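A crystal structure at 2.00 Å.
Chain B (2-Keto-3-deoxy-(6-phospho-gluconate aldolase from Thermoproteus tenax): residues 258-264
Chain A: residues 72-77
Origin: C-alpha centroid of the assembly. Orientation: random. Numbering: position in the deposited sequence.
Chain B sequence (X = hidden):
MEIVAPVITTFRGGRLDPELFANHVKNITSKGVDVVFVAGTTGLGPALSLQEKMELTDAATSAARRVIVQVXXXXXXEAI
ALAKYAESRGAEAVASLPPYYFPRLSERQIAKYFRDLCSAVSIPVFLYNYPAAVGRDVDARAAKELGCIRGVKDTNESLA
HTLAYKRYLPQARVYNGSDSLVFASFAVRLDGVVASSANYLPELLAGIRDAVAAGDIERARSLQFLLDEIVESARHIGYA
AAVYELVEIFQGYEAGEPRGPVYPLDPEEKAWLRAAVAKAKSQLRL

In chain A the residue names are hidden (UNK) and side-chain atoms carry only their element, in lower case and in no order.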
# COMPACT_ATOMS: atom_id res chain seq x y z
N PRO B 258 -17.55 11.83 21.50
CA PRO B 258 -16.13 11.41 21.54
C PRO B 258 -15.30 12.59 22.06
O PRO B 258 -15.88 13.56 22.54
CB PRO B 258 -15.79 11.14 20.07
CG PRO B 258 -16.71 12.07 19.28
CD PRO B 258 -18.01 12.13 20.12
N ARG B 259 -13.97 12.52 21.99
CA ARG B 259 -13.15 13.59 22.48
C ARG B 259 -12.04 13.84 21.48
O ARG B 259 -11.48 12.89 20.87
CB ARG B 259 -12.57 13.26 23.86
CG ARG B 259 -11.54 14.24 24.38
CD ARG B 259 -11.14 13.88 25.82
NE ARG B 259 -10.41 12.62 25.86
CZ ARG B 259 -10.17 11.93 26.96
NH1 ARG B 259 -10.63 12.39 28.13
NH2 ARG B 259 -9.51 10.77 26.91
N GLY B 260 -11.71 15.09 21.30
CA GLY B 260 -10.70 15.43 20.32
C GLY B 260 -9.30 14.87 20.56
O GLY B 260 -8.94 14.66 21.72
N PRO B 261 -8.71 14.26 19.51
CA PRO B 261 -8.71 14.80 18.14
C PRO B 261 -9.90 14.10 17.43
O PRO B 261 -10.15 14.36 16.27
CB PRO B 261 -7.38 14.32 17.53
CG PRO B 261 -7.00 13.10 18.35
CD PRO B 261 -7.60 13.31 19.73
N VAL B 262 -10.62 13.18 18.10
CA VAL B 262 -11.87 12.64 17.53
C VAL B 262 -13.02 13.58 17.90
O VAL B 262 -13.89 13.23 18.73
CB VAL B 262 -12.21 11.17 17.97
CG1 VAL B 262 -13.37 10.58 17.11
CG2 VAL B 262 -10.97 10.25 17.88
N TYR B 263 -12.98 14.80 17.38
CA TYR B 263 -13.98 15.82 17.73
C TYR B 263 -15.39 15.37 17.35
O TYR B 263 -15.58 14.65 16.35
CB TYR B 263 -13.63 17.17 17.06
CG TYR B 263 -12.25 17.66 17.44
CD1 TYR B 263 -11.15 17.47 16.57
CD2 TYR B 263 -12.03 18.28 18.66
CE1 TYR B 263 -9.88 17.92 16.91
CE2 TYR B 263 -10.75 18.71 19.02
CZ TYR B 263 -9.68 18.52 18.14
OH TYR B 263 -8.41 18.92 18.49
N PRO B 264 -16.39 15.75 18.16
CA PRO B 264 -17.77 15.46 17.83
C PRO B 264 -18.13 16.09 16.49
O PRO B 264 -17.56 17.12 16.13
CB PRO B 264 -18.55 16.17 18.95
CG PRO B 264 -17.60 16.23 20.09
CD PRO B 264 -16.25 16.44 19.45
N UNK A 72 2.11 15.83 20.49
CA UNK A 72 0.88 15.12 20.14
C UNK A 72 0.38 14.22 21.27
O UNK A 72 1.15 13.57 21.96
c UNK A 72 1.06 14.27 18.90
N UNK A 73 -0.94 14.16 21.40
CA UNK A 73 -1.58 13.20 22.30
C UNK A 73 -2.90 12.83 21.69
O UNK A 73 -3.53 13.66 21.04
o UNK A 73 -2.52 12.90 24.49
c UNK A 73 -1.83 13.83 23.67
N UNK A 74 -3.37 11.61 21.94
CA UNK A 74 -4.71 11.23 21.49
C UNK A 74 -5.83 11.74 22.44
O UNK A 74 -7.02 11.49 22.22
c UNK A 74 -4.82 9.72 21.22
c UNK A 74 -4.09 7.72 19.84
c UNK A 74 -4.06 9.98 18.79
c UNK A 74 -3.87 9.22 20.10
N UNK A 75 -5.44 12.52 23.44
CA UNK A 75 -6.35 13.43 24.12
C UNK A 75 -5.85 14.83 23.77
O UNK A 75 -4.84 15.26 24.30
c UNK A 75 -6.29 13.23 25.62
c UNK A 75 -7.15 14.26 26.39
n UNK A 75 -7.33 14.03 27.70
o UNK A 75 -7.67 15.20 25.80
N UNK A 76 -6.56 15.53 22.90
CA UNK A 76 -6.03 16.76 22.30
C UNK A 76 -5.79 17.87 23.33
O UNK A 76 -4.92 18.70 23.15
c UNK A 76 -6.97 17.25 21.20
N UNK A 77 -6.55 17.88 24.43
CA UNK A 77 -6.31 18.85 25.52
C UNK A 77 -4.90 18.71 26.06
O UNK A 77 -4.29 19.68 26.51
o UNK A 77 -8.94 19.99 25.67
c UNK A 77 -8.72 18.97 26.36
c UNK A 77 -7.29 18.60 26.69
o UNK A 77 -9.62 18.22 26.82
O HOH W 1 -9.48 11.73 23.22

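Position 72 of chain A carries a single side-chain carbon, CB, and nothing beyond it. The stretch of chain B lies out of its reach. A lone carbon defines alanine, so this is Ala A72, a small apolar residue in a buried place.

Position 73 has one carbon followed by one oxygen, unbranched. Its CB stays 7.0 Å from CD of Pro B261, and its oxygen turns back instead to the chain's own backbone, accepting a hydrogen bond from the N of position 75 at 3.1 Å. One carbon and a terminal oxygen make a serine: Ser A73, with chi1 in the t well. Its short hydroxyl side chain suits a turn, because OG can reach a backbone amide two residues on.

Position 74 shows four carbons, forked at the second, with no polar atom. One end carbon of the fork packs against the ring of Pro B261. That pattern, CB, then a branching carbon with two methyls, is leucine. In Leu A74 (chi1 m, chi2 t), CD2 lies 4.3 Å from CG of Pro B261, an apolar contact between two buried side chains; a branched apolar side chain fits such a spot. Its backbone also matters: O of Leu A74 sits 3.1 Å from CD of Pro B261 and accepts from water 1 at 2.7 Å.

Position 75 has two carbons, the second carrying one oxygen and one nitrogen. The planar end approaches Arg B259. One oxygen and one nitrogen on the second carbon identify a carboxamide on a short arm, hence Asn A75. Its ND2 lies over one face of the guanidinium, 3.6 Å from CZ of Arg B259, while NH1 and NH2 of that arginine find hydrogen-bond partners elsewhere in the structure. The other end of the amide works within chain A: OD1 accepts from the N of position 77 at 3.2 Å, the capping bond of an N-cap residue. Asparagine is well suited to this place, since its short side chain can fold back to a free amide at the start of a helix.

Position 76 again has one carbon. Its CB points toward chain B and comes within 3.5 Å of OH of Tyr B263 and 3.9 Å of N of Pro B261. It is Ala A76, whose small methyl lets the backbones draw close, with its CA 5.2 Å from CA of Gly B260.

Position 77 has two carbons, the second bearing two oxygens: a carboxylate, so Asp A77. It is exposed and makes no contact with the chain B stretch, and a charged group is at ease there, near the start of a helix where acidic residues are commonly favoured.

The contact turns on one direct hydrogen bond, from N of Ala A76 to O of Gly B260, 2.8 Å long and nearly straight at 165°. Around it, Pro B261, held after a cis peptide bond, packs against Leu A74 and Ala A76. Water 1 adds a polar bridge, accepting from NE of Arg B259 at 2.9 Å while donating to O of Leu A74.

Chain A (72-77) ASLNAD
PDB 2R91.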